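Local structure of maleylacetate reductase (Rhizobium, 3W5S) at residues A[82-87]-A[94-99]; A[154-159]-A[261-266]. The protein catalyses the reduction of maleylacetate to 3-oxoadipate with NADH, a step in the breakdown of gamma-resorcylate, and works as a homodimer. One frame throughout, in Å; residues are numbered along the deposited sequence.

In the fold
Both contacts set a helix against an extended part of the chain, share no element and are partly buried. Contact 1 is local: the end of strand 78-82, at the margin of the parallel sheet in the N-terminal NADH-binding domain, meets the helix that follows it; its centre lies about 19 Å from the centre of the chain. Contact 2, its centre about 13 Å from that point, joins strand 155-160 to helix 257-269 of the C-terminal helical domain. Contact 1 grades from a buried aromatic pair to a salt bridge at exposed Arg-96. In contact 2 His-263 is buried and no touching residue is exposed; its segments meet in van der Waals touches, with water-mediated polar links and a sulfate on His-263.

Contact 1. Residues A[82-87]-A[94-99]; sequences FSDAAM and TKRAVE
Phe-82 and Ala-97 make the apolar heart of this contact, an example of how a strand end and the helix after it can divide their packing between a greasy floor and a charged, more exposed side. The methyl CB of Ala-97 sits over one face of the Phe-82 ring, 3.9 Å from the centroid and 15° off the ring normal, in a CH-pi contact displaced toward the rim beside CE2. The ring is carried there by a first torsion that sets CG anti to the backbone N (chi1 -177°), extending it from the strand end toward the helix. Leu-120 and Ile-124 of helix 115-128 pack on Phe-82 and Ala-97 respectively, so the pair belongs to the hydrophobic layer between sheet and helices.

The second interaction is between flat groups. Phe-82 CE1 lies over the centre of one face of the Arg-96 guanidinium, 3.8 Å from Arg-96 CZ. The two planes are 50° apart, so this is an inclined approach and not a parallel stack. The bend of the arginine chain at chi3 (70°) helps turn that face to the phenylalanine.

The polar interaction is a salt bridge. NH1 of Arg-96 donates to OD2 of Asp-84 over 3.0 Å in a nearly straight bond (164°). The acceptor lies close to the guanidinium plane, whereas NH1 approaches the carboxylate from above its plane.

Arg-96 thus does two jobs at once: its aliphatic CB and its guanidinium face pack against the CE1 and CZ atoms of Phe-82, while its NH1 reaches the acid. The carboxylate probably offsets the arginine charge near the surface, tying the loop after strand 78-82 to helix 91-103.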
loop_
_atom_site.group_PDB
_atom_site.type_symbol
_atom_site.label_atom_id
_atom_site.label_comp_id
_atom_site.label_asym_id
_atom_site.label_seq_id
_atom_site.Cartn_x
_atom_site.Cartn_y
_atom_site.Cartn_z
ATOM N N PHE A 82 26.673 -18.154 -1.640
ATOM C CA PHE A 82 27.159 -18.087 -0.276
ATOM C C PHE A 82 26.053 -18.665 0.599
ATOM O O PHE A 82 24.986 -18.059 0.755
ATOM C CB PHE A 82 27.503 -16.640 0.128
ATOM C CG PHE A 82 28.074 -16.507 1.521
ATOM C CD1 PHE A 82 29.459 -16.536 1.727
ATOM C CD2 PHE A 82 27.227 -16.336 2.623
ATOM C CE1 PHE A 82 29.991 -16.398 3.020
ATOM C CE2 PHE A 82 27.751 -16.192 3.932
ATOM C CZ PHE A 82 29.137 -16.234 4.130
ATOM N N SER A 83 26.315 -19.847 1.160
ATOM C CA SER A 83 25.279 -20.626 1.844
ATOM C C SER A 83 25.461 -20.653 3.368
ATOM O O SER A 83 24.940 -21.568 4.049
ATOM C CB SER A 83 25.191 -22.046 1.233
ATOM O OG SER A 83 26.455 -22.707 1.282
ATOM N N ASP A 84 26.108 -19.621 3.915
ATOM C CA ASP A 84 26.458 -19.591 5.331
ATOM C C ASP A 84 25.706 -18.510 6.172
ATOM O O ASP A 84 26.116 -18.135 7.287
ATOM C CB ASP A 84 28.005 -19.542 5.484
ATOM C CG ASP A 84 28.693 -20.861 5.043
ATOM O OD1 ASP A 84 28.163 -21.932 5.334
ATOM O OD2 ASP A 84 29.763 -20.813 4.387
ATOM N N ALA A 85 24.560 -18.051 5.667
ATOM C CA ALA A 85 23.733 -17.123 6.453
ATOM C C ALA A 85 23.401 -17.704 7.825
ATOM O O ALA A 85 23.145 -18.900 7.956
ATOM C CB ALA A 85 22.451 -16.758 5.720
ATOM N N ALA A 86 23.377 -16.830 8.829
ATOM C CA ALA A 86 23.228 -17.213 10.232
ATOM C C ALA A 86 22.133 -16.443 10.939
ATOM O O ALA A 86 21.884 -15.258 10.640
ATOM C CB ALA A 86 24.566 -17.035 10.963
ATOM N N MET A 87 21.464 -17.107 11.871
ATOM C CA MET A 87 20.429 -16.436 12.644
ATOM C C MET A 87 20.993 -15.212 13.363
ATOM O O MET A 87 22.119 -15.236 13.875
ATOM C CB MET A 87 19.789 -17.407 13.636
ATOM C CG MET A 87 18.439 -16.957 14.138
ATOM S SD MET A 87 17.724 -18.220 15.191
ATOM C CE MET A 87 17.264 -19.453 13.981
ATOM N N THR A 94 28.489 -11.435 8.031
ATOM C CA THR A 94 28.332 -10.396 7.020
ATOM C C THR A 94 29.683 -10.030 6.418
ATOM O O THR A 94 29.784 -9.895 5.197
ATOM C CB THR A 94 27.649 -9.170 7.634
ATOM O OG1 THR A 94 26.358 -9.563 8.085
ATOM C CG2 THR A 94 27.506 -8.040 6.608
ATOM N N LYS A 95 30.712 -9.922 7.255
ATOM C CA LYS A 95 32.039 -9.566 6.759
ATOM C C LYS A 95 32.524 -10.596 5.731
ATOM O O LYS A 95 33.098 -10.211 4.704
ATOM C CB LYS A 95 33.028 -9.427 7.911
ATOM N N ARG A 96 32.297 -11.891 5.993
ATOM C CA ARG A 96 32.659 -12.967 5.046
ATOM C C ARG A 96 31.875 -12.852 3.763
ATOM O O ARG A 96 32.409 -13.029 2.666
ATOM C CB ARG A 96 32.328 -14.358 5.592
ATOM C CG ARG A 96 33.241 -14.954 6.589
ATOM C CD ARG A 96 32.822 -16.436 6.819
ATOM N NE ARG A 96 33.121 -17.267 5.644
ATOM C CZ ARG A 96 32.408 -18.317 5.224
ATOM N NH1 ARG A 96 31.325 -18.708 5.872
ATOM N NH2 ARG A 96 32.802 -18.991 4.142
ATOM N N ALA A 97 30.579 -12.597 3.902
ATOM C CA ALA A 97 29.700 -12.546 2.753
ATOM C C ALA A 97 30.018 -11.369 1.839
ATOM O O ALA A 97 29.948 -11.499 0.618
ATOM C CB ALA A 97 28.222 -12.501 3.217
ATOM N N VAL A 98 30.330 -10.217 2.427
ATOM C CA VAL A 98 30.725 -9.039 1.642
ATOM C C VAL A 98 32.037 -9.309 0.884
ATOM O O VAL A 98 32.184 -8.927 -0.287
ATOM C CB VAL A 98 30.846 -7.779 2.538
ATOM C CG1 VAL A 98 31.549 -6.652 1.787
ATOM C CG2 VAL A 98 29.464 -7.308 2.992
ATOM N N GLU A 99 32.986 -9.955 1.552
ATOM C CA GLU A 99 34.231 -10.338 0.882
ATOM C C GLU A 99 33.931 -11.269 -0.295
ATOM O O GLU A 99 34.529 -11.140 -1.367
ATOM C CB GLU A 99 35.211 -10.961 1.875
ATOM C CG GLU A 99 35.789 -9.931 2.830
ATOM C CD GLU A 99 36.908 -10.450 3.716
ATOM O OE1 GLU A 99 37.350 -11.618 3.547
ATOM O OE2 GLU A 99 37.368 -9.657 4.578
#

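Contact 2. Residues A[154-159]-A[261-266]; sequences GVKTTL and LCHTLG. With SO4 (sulfate ion), chain C.
Lys-156 lies alongside the helix at His-263, its CB 3.6 Å from the carbonyl O of His-263. With CG anti to the backbone N (chi1 -176°), its chain leaves the strand so that CD reaches the histidine CB. Thr-158, in one of its two conformers, brings methyl CG2 to 3.7 Å from His-263 ND1, the side chains crossing at about a right angle. Across the ring NE2 donates to O2 of a sulfate, probably from the crystallisation liquor, over 2.8 Å (N-H...O 153°).

Waters form the next shell. One accepts from Lys-156 NZ and donates to Cys-262 O; another links Lys-156 N to Thr-264 O. Farther out, Tyr-346 OH is hydrogen-bonded to His-263 ND1 and, in that conformer, Thr-158 OG1, helping to fix the imidazole's rotation, while His-88 and a glycerol hold NZ. His-273, His-277 and Asn-190 also bind the sulfate.

A leucine in place of His-263 would probably leave the sulfate one donor short and Tyr-346 without its ring partner. The imidazole bridges tyrosine and anion in a cluster consistent with the interdomain active-site cleft of iron-containing alcohol dehydrogenases and with a pocket that can receive an anionic group.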
loop_
_atom_site.group_PDB
_atom_site.type_symbol
_atom_site.label_atom_id
_atom_site.label_comp_id
_atom_site.label_asym_id
_atom_site.label_seq_id
_atom_site.Cartn_x
_atom_site.Cartn_y
_atom_site.Cartn_z
ATOM N N GLY A 154 27.122 -9.414 21.410
ATOM C CA GLY A 154 25.990 -9.857 22.224
ATOM C C GLY A 154 24.770 -8.955 22.232
ATOM O O GLY A 154 23.869 -9.137 23.050
ATOM N N VAL A 155 24.733 -7.973 21.338
ATOM C CA VAL A 155 23.601 -7.060 21.279
ATOM C C VAL A 155 23.145 -6.958 19.830
ATOM O O VAL A 155 23.961 -6.762 18.917
ATOM C CB VAL A 155 23.949 -5.644 21.832
ATOM C CG1 VAL A 155 22.770 -4.679 21.673
ATOM C CG2 VAL A 155 24.411 -5.697 23.311
ATOM N N LYS A 156 21.839 -7.116 19.624
ATOM C CA LYS A 156 21.217 -6.930 18.326
ATOM C C LYS A 156 20.691 -5.506 18.269
ATOM O O LYS A 156 20.035 -5.037 19.208
ATOM C CB LYS A 156 20.082 -7.932 18.147
ATOM C CG LYS A 156 19.399 -7.905 16.799
ATOM C CD LYS A 156 18.331 -9.003 16.851
ATOM C CE LYS A 156 18.315 -9.842 15.632
ATOM N NZ LYS A 156 17.238 -10.880 15.729
ATOM N N THR A 157 21.055 -4.787 17.225
ATOM C CA THR A 157 20.565 -3.418 17.063
ATOM C C THR A 157 19.889 -3.310 15.715
ATOM O O THR A 157 20.312 -3.952 14.756
ATOM C CB THR A 157 21.682 -2.389 17.122
ATOM O OG1 THR A 157 22.680 -2.736 16.163
ATOM C CG2 THR A 157 22.297 -2.336 18.503
ATOM N N THR A 158 18.828 -2.515 15.642
ATOM C CA THR A 158 18.079 -2.345 14.401
ATOM C C THR A 158 18.334 -0.989 13.758
ATOM O O THR A 158 18.525 0.027 14.444
ATOM C CB THR A 158 16.560 -2.540 14.590
ATOM O OG1 THR A 158 16.121 -1.802 15.736
ATOM C CG2 THR A 158 16.227 -4.003 14.772
ATOM N N LEU A 159 18.357 -1.009 12.430
ATOM C CA LEU A 159 18.487 0.168 11.587
ATOM C C LEU A 159 17.355 0.114 10.581
ATOM O O LEU A 159 16.873 -0.970 10.217
ATOM C CB LEU A 159 19.792 0.121 10.771
ATOM C CG LEU A 159 21.172 0.163 11.407
ATOM C CD1 LEU A 159 22.184 -0.358 10.393
ATOM C CD2 LEU A 159 21.506 1.579 11.836
ATOM N N LEU A 261 11.450 -6.796 22.632
ATOM C CA LEU A 261 11.804 -7.916 23.515
ATOM C C LEU A 261 12.362 -9.080 22.697
ATOM O O LEU A 261 13.342 -9.736 23.111
ATOM C CB LEU A 261 10.610 -8.386 24.339
ATOM C CG LEU A 261 10.085 -7.347 25.315
ATOM C CD1 LEU A 261 9.044 -7.986 26.249
ATOM C CD2 LEU A 261 11.191 -6.707 26.135
ATOM N N CYS A 262 11.776 -9.345 21.530
ATOM C CA CYS A 262 12.296 -10.423 20.680
ATOM C C CYS A 262 13.735 -10.136 20.266
ATOM O O CYS A 262 14.592 -11.029 20.275
ATOM C CB CYS A 262 11.440 -10.626 19.429
ATOM S SG CYS A 262 9.827 -11.342 19.769
ATOM N N HIS A 263 14.014 -8.905 19.868
ATOM C CA HIS A 263 15.373 -8.569 19.467
ATOM C C HIS A 263 16.366 -8.626 20.612
ATOM O O HIS A 263 17.516 -9.046 20.426
ATOM C CB HIS A 263 15.400 -7.204 18.787
ATOM C CG HIS A 263 14.557 -7.174 17.562
ATOM N ND1 HIS A 263 14.077 -6.012 17.004
ATOM C CD2 HIS A 263 14.017 -8.193 16.848
ATOM C CE1 HIS A 263 13.324 -6.315 15.957
ATOM N NE2 HIS A 263 13.261 -7.631 15.851
ATOM N N THR A 264 15.922 -8.222 21.794
ATOM C CA THR A 264 16.772 -8.231 22.964
ATOM C C THR A 264 17.164 -9.674 23.311
ATOM O O THR A 264 18.356 -10.003 23.402
ATOM C CB THR A 264 16.043 -7.568 24.138
ATOM O OG1 THR A 264 15.791 -6.179 23.846
ATOM C CG2 THR A 264 16.894 -7.673 25.411
ATOM N N LEU A 265 16.171 -10.535 23.511
ATOM C CA LEU A 265 16.445 -11.929 23.911
ATOM C C LEU A 265 17.099 -12.712 22.773
ATOM O O LEU A 265 18.053 -13.473 22.971
ATOM C CB LEU A 265 15.136 -12.584 24.331
ATOM C CG LEU A 265 14.587 -12.356 25.742
ATOM C CD1 LEU A 265 14.357 -10.892 26.193
ATOM C CD2 LEU A 265 13.275 -13.121 25.775
ATOM N N GLY A 266 16.589 -12.518 21.562
ATOM C CA GLY A 266 17.103 -13.239 20.399
ATOM C C GLY A 266 18.572 -12.990 20.222
ATOM O O GLY A 266 19.361 -13.940 20.171
HETATM S S SO4 C . 11.638 -9.669 13.137
HETATM O O1 SO4 C . 10.900 -8.511 12.584
HETATM O O2 SO4 C . 11.726 -9.550 14.578
HETATM O O3 SO4 C . 10.951 -10.902 12.799
HETATM O O4 SO4 C . 13.004 -9.615 12.638
HETATM O O HOH W 1 15.456 -11.701 17.685
HETATM O O HOH W 2 20.199 -7.919 21.884
#